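Local structure of amidohydrolase 3 domain-containing protein (Pyrococcus furiosus, 3ICJ) at residues S100-D105 against H237-M242; R135-F140 against I159-F164; K262-A267 against R289-G294. The protein is an uncharacterized zinc-binding member of the amidohydrolase family and probably hydrolyses carbon–nitrogen bonds other than peptide bonds. One frame throughout, in Å; residues are numbered along the deposited sequence.

Contact 1: S100-D105 against H237-M242. With ZN (zinc ion), chain B.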
loop_
_atom_site.group_PDB
_atom_site.type_symbol
_atom_site.label_atom_id
_atom_site.label_comp_id
_atom_site.label_asym_id
_atom_site.label_seq_id
_atom_site.Cartn_x
_atom_site.Cartn_y
_atom_site.Cartn_z
ATOM N N SER A 100 -0.081 -1.366 -6.182
ATOM C CA SER A 100 -1.227 -2.259 -6.019
ATOM C C SER A 100 -1.661 -2.503 -4.557
ATOM O O SER A 100 -2.667 -3.157 -4.325
ATOM C CB SER A 100 -1.003 -3.576 -6.762
ATOM O OG SER A 100 0.287 -4.091 -6.509
ATOM N N HIS A 101 -0.903 -1.979 -3.586
ATOM C CA HIS A 101 -1.210 -2.167 -2.157
ATOM C C HIS A 101 -0.652 -1.044 -1.297
ATOM O O HIS A 101 0.549 -1.012 -1.010
ATOM C CB HIS A 101 -0.635 -3.522 -1.686
ATOM C CG HIS A 101 -0.955 -3.889 -0.268
ATOM N ND1 HIS A 101 -1.555 -5.085 0.064
ATOM C CD2 HIS A 101 -0.714 -3.252 0.905
ATOM C CE1 HIS A 101 -1.696 -5.153 1.377
ATOM N NE2 HIS A 101 -1.193 -4.056 1.911
ATOM N N LEU A 102 -1.523 -0.151 -0.835
ATOM C CA LEU A 102 -1.121 0.797 0.182
ATOM C C LEU A 102 -2.301 1.280 1.028
ATOM O O LEU A 102 -3.466 0.964 0.748
ATOM C CB LEU A 102 -0.315 1.974 -0.415
ATOM C CG LEU A 102 -0.808 2.728 -1.649
ATOM C CD1 LEU A 102 -2.103 3.455 -1.327
ATOM C CD2 LEU A 102 0.262 3.724 -2.085
ATOM N N HIS A 103 -1.993 2.086 2.037
ATOM C CA HIS A 103 -3.018 2.588 2.944
ATOM C C HIS A 103 -3.005 4.094 2.882
ATOM O O HIS A 103 -2.199 4.741 3.551
ATOM C CB HIS A 103 -2.768 2.074 4.354
ATOM C CG HIS A 103 -2.668 0.582 4.427
ATOM N ND1 HIS A 103 -3.763 -0.224 4.660
ATOM C CD2 HIS A 103 -1.612 -0.252 4.266
ATOM C CE1 HIS A 103 -3.384 -1.490 4.649
ATOM N NE2 HIS A 103 -2.086 -1.535 4.407
ATOM N N LEU A 104 -3.894 4.648 2.050
ATOM C CA LEU A 104 -3.935 6.093 1.785
ATOM C C LEU A 104 -4.214 6.905 3.045
ATOM O O LEU A 104 -3.630 7.970 3.230
ATOM C CB LEU A 104 -5.012 6.449 0.730
ATOM C CG LEU A 104 -4.784 6.126 -0.730
ATOM C CD1 LEU A 104 -5.952 6.621 -1.571
ATOM C CD2 LEU A 104 -3.491 6.765 -1.195
ATOM N N ASP A 105 -5.125 6.425 3.898
ATOM C CA ASP A 105 -5.417 7.136 5.157
ATOM C C ASP A 105 -4.191 7.184 6.091
ATOM O O ASP A 105 -3.807 8.254 6.596
ATOM C CB ASP A 105 -6.671 6.569 5.878
ATOM C CG ASP A 105 -6.688 5.019 5.982
ATOM O OD1 ASP A 105 -5.758 4.307 5.510
ATOM O OD2 ASP A 105 -7.682 4.504 6.538
ATOM N N HIS A 237 -0.384 7.154 -10.216
ATOM C CA HIS A 237 -1.722 7.652 -10.576
ATOM C C HIS A 237 -2.859 6.694 -10.225
ATOM O O HIS A 237 -4.018 7.038 -10.429
ATOM C CB HIS A 237 -1.809 7.952 -12.077
ATOM C CG HIS A 237 -0.981 9.114 -12.531
ATOM N ND1 HIS A 237 -1.219 9.756 -13.727
ATOM C CD2 HIS A 237 0.112 9.711 -11.997
ATOM C CE1 HIS A 237 -0.332 10.723 -13.894
ATOM N NE2 HIS A 237 0.497 10.706 -12.864
ATOM N N SER A 238 -2.528 5.484 -9.766
ATOM C CA SER A 238 -3.538 4.473 -9.400
ATOM C C SER A 238 -3.038 3.664 -8.213
ATOM O O SER A 238 -1.833 3.402 -8.107
ATOM C CB SER A 238 -3.856 3.517 -10.578
ATOM O OG SER A 238 -3.920 4.182 -11.832
ATOM N N VAL A 239 -3.949 3.285 -7.312
ATOM C CA VAL A 239 -3.591 2.574 -6.089
ATOM C C VAL A 239 -4.604 1.488 -5.759
ATOM O O VAL A 239 -5.799 1.626 -6.047
ATOM C CB VAL A 239 -3.428 3.500 -4.833
ATOM C CG1 VAL A 239 -2.243 4.453 -4.995
ATOM C CG2 VAL A 239 -4.700 4.292 -4.545
ATOM N N GLY A 240 -4.123 0.390 -5.193
ATOM C CA GLY A 240 -5.020 -0.522 -4.501
ATOM C C GLY A 240 -5.016 -0.035 -3.076
ATOM O O GLY A 240 -3.975 -0.075 -2.402
ATOM N N PHE A 241 -6.153 0.486 -2.621
ATOM C CA PHE A 241 -6.278 0.986 -1.247
ATOM C C PHE A 241 -6.841 -0.144 -0.369
ATOM O O PHE A 241 -8.026 -0.505 -0.484
ATOM C CB PHE A 241 -7.159 2.249 -1.280
ATOM C CG PHE A 241 -7.380 2.948 0.063
ATOM C CD1 PHE A 241 -6.750 2.541 1.252
ATOM C CD2 PHE A 241 -8.205 4.060 0.103
ATOM C CE1 PHE A 241 -6.980 3.213 2.460
ATOM C CE2 PHE A 241 -8.450 4.759 1.302
ATOM C CZ PHE A 241 -7.819 4.338 2.489
ATOM N N MET A 242 -5.991 -0.700 0.506
ATOM C CA MET A 242 -6.341 -1.887 1.304
ATOM C C MET A 242 -6.885 -1.473 2.657
ATOM O O MET A 242 -6.511 -0.429 3.156
ATOM C CB MET A 242 -5.116 -2.780 1.562
ATOM C CG MET A 242 -4.508 -3.482 0.349
ATOM S SD MET A 242 -5.551 -4.616 -0.587
ATOM C CE MET A 242 -5.580 -3.504 -1.974
HETATM ZN ZN ZN B . -0.923 -3.508 4.120
#

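Contact 2: R135-F140 against I159-F164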
loop_
_atom_site.group_PDB
_atom_site.type_symbol
_atom_site.label_atom_id
_atom_site.label_comp_id
_atom_site.label_asym_id
_atom_site.label_seq_id
_atom_site.Cartn_x
_atom_site.Cartn_y
_atom_site.Cartn_z
ATOM N N ARG A 135 -6.098 19.682 15.504
ATOM C CA ARG A 135 -6.918 19.779 16.728
ATOM C C ARG A 135 -6.436 18.719 17.720
ATOM O O ARG A 135 -6.509 18.921 18.937
ATOM C CB ARG A 135 -8.426 19.649 16.438
ATOM C CG ARG A 135 -8.786 18.569 15.430
ATOM C CD ARG A 135 -10.291 18.443 15.154
ATOM N NE ARG A 135 -10.608 17.050 14.838
ATOM C CZ ARG A 135 -10.851 16.105 15.750
ATOM N NH1 ARG A 135 -10.843 16.388 17.048
ATOM N NH2 ARG A 135 -11.108 14.865 15.374
ATOM N N ILE A 136 -5.934 17.606 17.171
ATOM C CA ILE A 136 -5.107 16.622 17.888
ATOM C C ILE A 136 -3.716 16.580 17.237
ATOM O O ILE A 136 -3.607 16.574 16.007
ATOM C CB ILE A 136 -5.741 15.210 17.862
ATOM C CG1 ILE A 136 -7.153 15.259 18.451
ATOM C CG2 ILE A 136 -4.904 14.219 18.672
ATOM C CD1 ILE A 136 -8.116 14.343 17.782
ATOM N N ILE A 137 -2.663 16.574 18.064
ATOM C CA ILE A 137 -1.281 16.492 17.577
ATOM C C ILE A 137 -0.754 15.068 17.687
ATOM O O ILE A 137 -0.575 14.560 18.792
ATOM C CB ILE A 137 -0.310 17.438 18.346
ATOM C CG1 ILE A 137 -0.799 18.889 18.307
ATOM C CG2 ILE A 137 1.107 17.341 17.768
ATOM C CD1 ILE A 137 -0.206 19.752 19.405
ATOM N N PHE A 138 -0.498 14.452 16.535
ATOM C CA PHE A 138 0.147 13.145 16.442
ATOM C C PHE A 138 1.610 13.317 16.068
ATOM O O PHE A 138 1.953 14.171 15.259
ATOM C CB PHE A 138 -0.565 12.248 15.414
ATOM C CG PHE A 138 -2.005 11.954 15.765
ATOM C CD1 PHE A 138 -2.321 11.005 16.741
ATOM C CD2 PHE A 138 -3.041 12.643 15.143
ATOM C CE1 PHE A 138 -3.657 10.734 17.082
ATOM C CE2 PHE A 138 -4.380 12.383 15.474
ATOM C CZ PHE A 138 -4.686 11.423 16.447
ATOM N N GLY A 139 2.464 12.500 16.674
ATOM C CA GLY A 139 3.899 12.547 16.406
ATOM C C GLY A 139 4.557 11.199 16.612
ATOM O O GLY A 139 3.913 10.261 17.078
ATOM N N PHE A 140 5.845 11.110 16.282
ATOM C CA PHE A 140 6.563 9.836 16.284
ATOM C C PHE A 140 8.070 10.031 16.421
ATOM O O PHE A 140 8.595 11.116 16.145
ATOM C CB PHE A 140 6.279 9.057 14.984
ATOM C CG PHE A 140 6.996 9.610 13.773
ATOM C CD1 PHE A 140 8.217 9.071 13.356
ATOM C CD2 PHE A 140 6.458 10.678 13.050
ATOM C CE1 PHE A 140 8.896 9.592 12.253
ATOM C CE2 PHE A 140 7.130 11.202 11.935
ATOM C CZ PHE A 140 8.345 10.656 11.538
ATOM N N ILE A 159 0.748 21.582 26.874
ATOM C CA ILE A 159 0.086 21.770 25.570
ATOM C C ILE A 159 -1.433 21.608 25.733
ATOM O O ILE A 159 -1.899 20.577 26.226
ATOM C CB ILE A 159 0.636 20.743 24.543
ATOM C CG1 ILE A 159 2.148 20.936 24.381
ATOM C CG2 ILE A 159 -0.090 20.852 23.196
ATOM C CD1 ILE A 159 2.895 19.670 24.113
ATOM N N ASP A 160 -2.209 22.605 25.305
ATOM C CA ASP A 160 -3.654 22.608 25.609
ATOM C C ASP A 160 -4.572 21.873 24.597
ATOM O O ASP A 160 -5.777 22.157 24.507
ATOM C CB ASP A 160 -4.158 24.027 25.939
ATOM C CG ASP A 160 -4.189 24.951 24.728
ATOM O OD1 ASP A 160 -3.653 24.593 23.650
ATOM O OD2 ASP A 160 -4.764 26.055 24.861
ATOM N N ARG A 161 -4.002 20.993 23.792
ATOM C CA ARG A 161 -4.826 20.075 23.035
ATOM C C ARG A 161 -4.349 18.637 23.072
ATOM O O ARG A 161 -3.234 18.418 23.516
ATOM C CB ARG A 161 -5.008 20.559 21.601
ATOM C CG ARG A 161 -3.775 20.527 20.742
ATOM C CD ARG A 161 -3.953 21.467 19.560
ATOM N NE ARG A 161 -2.860 22.419 19.467
ATOM C CZ ARG A 161 -2.087 22.563 18.402
ATOM N NH1 ARG A 161 -1.103 23.448 18.409
ATOM N NH2 ARG A 161 -2.298 21.835 17.328
ATOM N N PRO A 162 -5.159 17.685 22.626
ATOM C CA PRO A 162 -4.731 16.278 22.740
ATOM C C PRO A 162 -3.452 15.994 21.967
ATOM O O PRO A 162 -3.236 16.539 20.886
ATOM C CB PRO A 162 -5.899 15.486 22.140
ATOM C CG PRO A 162 -7.068 16.365 22.328
ATOM C CD PRO A 162 -6.560 17.769 22.159
ATOM N N VAL A 163 -2.604 15.170 22.567
ATOM C CA VAL A 163 -1.279 14.878 22.046
ATOM C C VAL A 163 -1.078 13.369 22.140
ATOM O O VAL A 163 -1.430 12.764 23.148
ATOM C CB VAL A 163 -0.200 15.660 22.854
ATOM C CG1 VAL A 163 1.151 15.029 22.723
ATOM C CG2 VAL A 163 -0.139 17.138 22.405
ATOM N N PHE A 164 -0.543 12.750 21.089
ATOM C CA PHE A 164 -0.312 11.304 21.109
ATOM C C PHE A 164 0.967 11.053 20.326
ATOM O O PHE A 164 1.012 11.290 19.113
ATOM C CB PHE A 164 -1.515 10.572 20.493
ATOM C CG PHE A 164 -1.401 9.057 20.508
ATOM C CD1 PHE A 164 -2.027 8.317 21.498
ATOM C CD2 PHE A 164 -0.685 8.377 19.525
ATOM C CE1 PHE A 164 -1.932 6.931 21.522
ATOM C CE2 PHE A 164 -0.581 6.984 19.542
ATOM C CZ PHE A 164 -1.205 6.263 20.542
#

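Contact 3: K262-A267 against R289-G294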
loop_
_atom_site.group_PDB
_atom_site.type_symbol
_atom_site.label_atom_id
_atom_site.label_comp_id
_atom_site.label_asym_id
_atom_site.label_seq_id
_atom_site.Cartn_x
_atom_site.Cartn_y
_atom_site.Cartn_z
ATOM N N LYS A 262 -8.153 12.653 -7.509
ATOM C CA LYS A 262 -7.338 12.927 -8.700
ATOM C C LYS A 262 -6.495 11.713 -9.137
ATOM O O LYS A 262 -5.589 11.835 -9.969
ATOM C CB LYS A 262 -6.448 14.156 -8.462
ATOM C CG LYS A 262 -7.213 15.482 -8.238
ATOM C CD LYS A 262 -8.051 15.871 -9.459
ATOM C CE LYS A 262 -8.541 17.320 -9.416
ATOM N NZ LYS A 262 -9.452 17.584 -8.263
ATOM N N MET A 263 -6.801 10.545 -8.585
ATOM C CA MET A 263 -6.074 9.322 -8.908
ATOM C C MET A 263 -7.084 8.198 -8.864
ATOM O O MET A 263 -8.149 8.357 -8.260
ATOM C CB MET A 263 -4.858 9.114 -7.946
ATOM C CG MET A 263 -5.118 8.616 -6.480
ATOM S SD MET A 263 -3.623 8.511 -5.353
ATOM C CE MET A 263 -2.459 7.923 -6.489
ATOM N N ASN A 264 -6.778 7.086 -9.532
ATOM C CA ASN A 264 -7.635 5.901 -9.536
ATOM C C ASN A 264 -7.485 5.112 -8.253
ATOM O O ASN A 264 -6.394 4.713 -7.911
ATOM C CB ASN A 264 -7.310 5.024 -10.729
ATOM C CG ASN A 264 -7.409 5.781 -12.017
ATOM O OD1 ASN A 264 -8.467 6.347 -12.334
ATOM N ND2 ASN A 264 -6.304 5.828 -12.772
ATOM N N VAL A 265 -8.581 4.941 -7.522
ATOM C CA VAL A 265 -8.527 4.368 -6.173
ATOM C C VAL A 265 -9.371 3.106 -6.209
ATOM O O VAL A 265 -10.580 3.166 -6.410
ATOM C CB VAL A 265 -9.079 5.334 -5.101
ATOM C CG1 VAL A 265 -9.141 4.642 -3.717
ATOM C CG2 VAL A 265 -8.265 6.628 -5.026
ATOM N N PHE A 266 -8.716 1.959 -6.083
ATOM C CA PHE A 266 -9.429 0.688 -6.072
ATOM C C PHE A 266 -9.532 0.240 -4.613
ATOM O O PHE A 266 -8.556 -0.220 -4.028
ATOM C CB PHE A 266 -8.735 -0.356 -6.960
ATOM C CG PHE A 266 -8.714 0.011 -8.420
ATOM C CD1 PHE A 266 -9.685 -0.490 -9.300
ATOM C CD2 PHE A 266 -7.728 0.857 -8.916
ATOM C CE1 PHE A 266 -9.675 -0.145 -10.666
ATOM C CE2 PHE A 266 -7.717 1.238 -10.270
ATOM C CZ PHE A 266 -8.680 0.730 -11.152
ATOM N N ALA A 267 -10.713 0.413 -4.029
ATOM C CA ALA A 267 -10.885 0.270 -2.583
ATOM C C ALA A 267 -11.166 -1.174 -2.205
ATOM O O ALA A 267 -12.073 -1.796 -2.762
ATOM C CB ALA A 267 -12.020 1.201 -2.093
ATOM N N ARG A 289 -13.247 8.074 -10.463
ATOM C CA ARG A 289 -11.969 7.748 -9.811
ATOM C C ARG A 289 -12.052 6.612 -8.774
ATOM O O ARG A 289 -11.185 5.736 -8.755
ATOM C CB ARG A 289 -11.357 8.982 -9.170
ATOM C CG ARG A 289 -10.907 10.063 -10.198
ATOM C CD ARG A 289 -9.847 9.466 -11.150
ATOM N NE ARG A 289 -9.153 10.516 -11.873
ATOM C CZ ARG A 289 -8.038 10.364 -12.580
ATOM N NH1 ARG A 289 -7.465 9.172 -12.707
ATOM N NH2 ARG A 289 -7.498 11.431 -13.167
ATOM N N LEU A 290 -13.094 6.636 -7.930
ATOM C CA LEU A 290 -13.291 5.635 -6.879
ATOM C C LEU A 290 -13.918 4.384 -7.455
ATOM O O LEU A 290 -14.934 4.462 -8.164
ATOM C CB LEU A 290 -14.184 6.186 -5.750
ATOM C CG LEU A 290 -14.623 5.226 -4.630
ATOM C CD1 LEU A 290 -13.424 4.737 -3.779
ATOM C CD2 LEU A 290 -15.693 5.867 -3.726
ATOM N N ARG A 291 -13.294 3.248 -7.167
ATOM C CA ARG A 291 -13.866 1.945 -7.451
ATOM C C ARG A 291 -14.092 1.203 -6.125
ATOM O O ARG A 291 -13.173 1.100 -5.306
ATOM C CB ARG A 291 -12.925 1.108 -8.306
ATOM C CG ARG A 291 -12.885 1.429 -9.792
ATOM C CD ARG A 291 -12.045 2.646 -10.106
ATOM N NE ARG A 291 -11.570 2.633 -11.495
ATOM C CZ ARG A 291 -10.873 3.613 -12.055
ATOM N NH1 ARG A 291 -10.449 3.505 -13.314
ATOM N NH2 ARG A 291 -10.594 4.703 -11.360
ATOM N N ILE A 292 -15.308 0.701 -5.926
ATOM C CA ILE A 292 -15.609 -0.225 -4.827
ATOM C C ILE A 292 -15.262 -1.587 -5.418
ATOM O O ILE A 292 -15.961 -2.046 -6.315
ATOM C CB ILE A 292 -17.114 -0.179 -4.404
ATOM C CG1 ILE A 292 -17.592 1.262 -4.157
ATOM C CG2 ILE A 292 -17.372 -1.037 -3.151
ATOM C CD1 ILE A 292 -16.853 1.997 -3.033
ATOM N N TRP A 293 -14.167 -2.201 -4.970
ATOM C CA TRP A 293 -13.554 -3.299 -5.762
ATOM C C TRP A 293 -13.427 -4.631 -5.051
ATOM O O TRP A 293 -13.471 -5.694 -5.688
ATOM C CB TRP A 293 -12.164 -2.869 -6.215
ATOM C CG TRP A 293 -11.821 -3.168 -7.650
ATOM C CD1 TRP A 293 -10.698 -3.803 -8.105
ATOM C CD2 TRP A 293 -12.582 -2.811 -8.815
ATOM N NE1 TRP A 293 -10.719 -3.875 -9.476
ATOM C CE2 TRP A 293 -11.856 -3.265 -9.940
ATOM C CE3 TRP A 293 -13.809 -2.151 -9.019
ATOM C CZ2 TRP A 293 -12.304 -3.065 -11.255
ATOM C CZ3 TRP A 293 -14.258 -1.960 -10.336
ATOM C CH2 TRP A 293 -13.499 -2.407 -11.429
ATOM N N GLY A 294 -13.230 -4.583 -3.742
ATOM C CA GLY A 294 -12.927 -5.812 -3.011
ATOM C C GLY A 294 -13.015 -5.759 -1.508
ATOM O O GLY A 294 -13.494 -4.775 -0.925
#

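Contact 1: S100-D105 against H237-M242
Leu102 pairs with Phe241 in a parallel bridge, its N–H donating to Gly240 O (2.9 Å) and its carbonyl O accepting from Met242 N (3.0 Å), before the chain turns into the helix that begins after His103. A side chain at Gly240 would collide with Ser100 O. Met242 crosses His101 at about a right angle and lays CG over the centre of the imidazole face, a CH-pi contact 3.4 Å from the ring centroid. The two histidines form the His-X-His motif at the end of the first strand of the amidohydrolase barrel: NE2 of His101 and NE2 of His103 each bind the zinc ion at 2.3 Å, and Asp434 and carboxylated Lys296 complete its site. Glu372 accepts from His101 ND1, so that the ring is held at both nitrogens, by zinc and by carboxylate, whereas His103 ND1 makes a weak, bent bond to Met242 O. Phe241 swings its ring away from its own backbone N (chi1 -178°) to lie against the helix start, where Leu104 CB sits over one face and Asp105 OD1 comes to the edge, 3.5 Å from CE1. A serine in place of Phe241 would probably leave Leu104 CB without its ring face and open a gap.

Contact 2: R135-F140 against I159-F164
Ile137 with Val163 and Phe138 with Phe164 form parallel beta bridges between neighbouring strands of a mixed sheet that lies, along the chain, between barrel strands 92-102 and 236-244. Three backbone bonds zip the pair together: Ile137 N to Pro162 O (2.9 Å), Phe164 N to Ile137 O (2.9 Å) and Gly139 N to Phe164 O (3.1 Å). A proline suits this place, since Pro162 uses its carbonyl and needs no N–H for the bond. The proline ring packs crosswise on Ile136, with Pro162 CB 3.8 Å from Ile136 CG2. Ile137 CG1 stands beside the backbone N (chi1 -56°), and the nearly extended chi2 carries CD1 to Ile159 CG2 (3.9 Å) and Val163 CG2 (4.0 Å); the branched chains fill this side of the strands with hydrocarbon. Arg161 is modelled in two conformations; in one of them Ile137 CD1 lies over a guanidinium face, a contact that is therefore doubtful, while NH2 donates to the carbonyls of Gly132 and Gly134. On the other side Phe138 and Phe164 cross, with CD1 of the former 3.9 Å from CB of the latter. Helix 122-130 covers the side of Ile137, Ile159 and Val163 through Val129. Helix 200-214 meets both phenylalanines through Ile210, and Met179 of helix 177-183 touches Ile136, Pro162 and Phe164.

Contact 3: K262-A267 against R289-G294
Asn264 holds its CG beside the backbone N (chi1 -55°), and Arg291 is folded at chi2 (79°), which brings Asn264 OD1 and the Arg291 guanidinium together on the same side of two adjacent strands as Phe266. These are 264-269 and 290-294, parallel neighbours in the barrel of the amidohydrolase fold; the second leads toward Lys296, the carboxylated lysine of the zinc site. Asn264 OD1 is gripped by two arginines from opposite faces of its amide plane: NH1 of Arg289 at 3.0 Å and NH2 of Arg291 at 2.9 Å. An asparagine fits because its other end, ND2, donates to Ser238 OG and Glu493 OE2. Glu493 also forms a salt bridge with Arg289 NH1, which probably offsets part of the positive charge gathered here. The same NH2 of Arg291 also donates to Arg289 O (2.9 Å), which lies almost in the plane of the Arg291 guanidinium, while Val265 N reaches that carbonyl from its opposite face. The aliphatic part of Arg291 runs alongside Phe266, and CD lies over the ring face, 4.1 Å from its centroid. Phe266 in turn points its edge at the face of Trp293, a T-shaped pair with planes at 67° and 4.8 Å between the centroids of the Phe266 ring and the five-membered ring of Trp293; Trp293 NE1 donates to Thr478 O. On the other side of the sheet Ala267 and Val265 offer small side chains to Leu290 CD1, and helix 246-257 packs over Leu290 and Ile292. The ladder runs on from Arg291 N to Val265 O at 2.8 Å, and ends with Ala267 O accepting two backbone donors in its carbonyl plane, Trp293 N at 3.1 Å and Gly294 N at 3.2 Å.

Contacts 1 and 3 are successive steps round one barrel sheet, their centres about 9 Å apart. Strand 236-244 of contact 1 lies beside strand 264-269 of contact 3, and backbone pairs such as Phe241 N with Phe266 O (2.9 Å) and Val239 N with Asn264 O (2.9 Å), probable hydrogen bonds, join them. Contact 1 carries zinc ligands itself; contact 3 stands farther back, the side chain of Ala267 about 14 Å from a zinc, although its second strand leads to Lys296, which bridges both metals. Contact 2 belongs to a separate sheet, with its centre about 27 Å from that of contact 1 and about 31 Å from that of contact 3, touching neither.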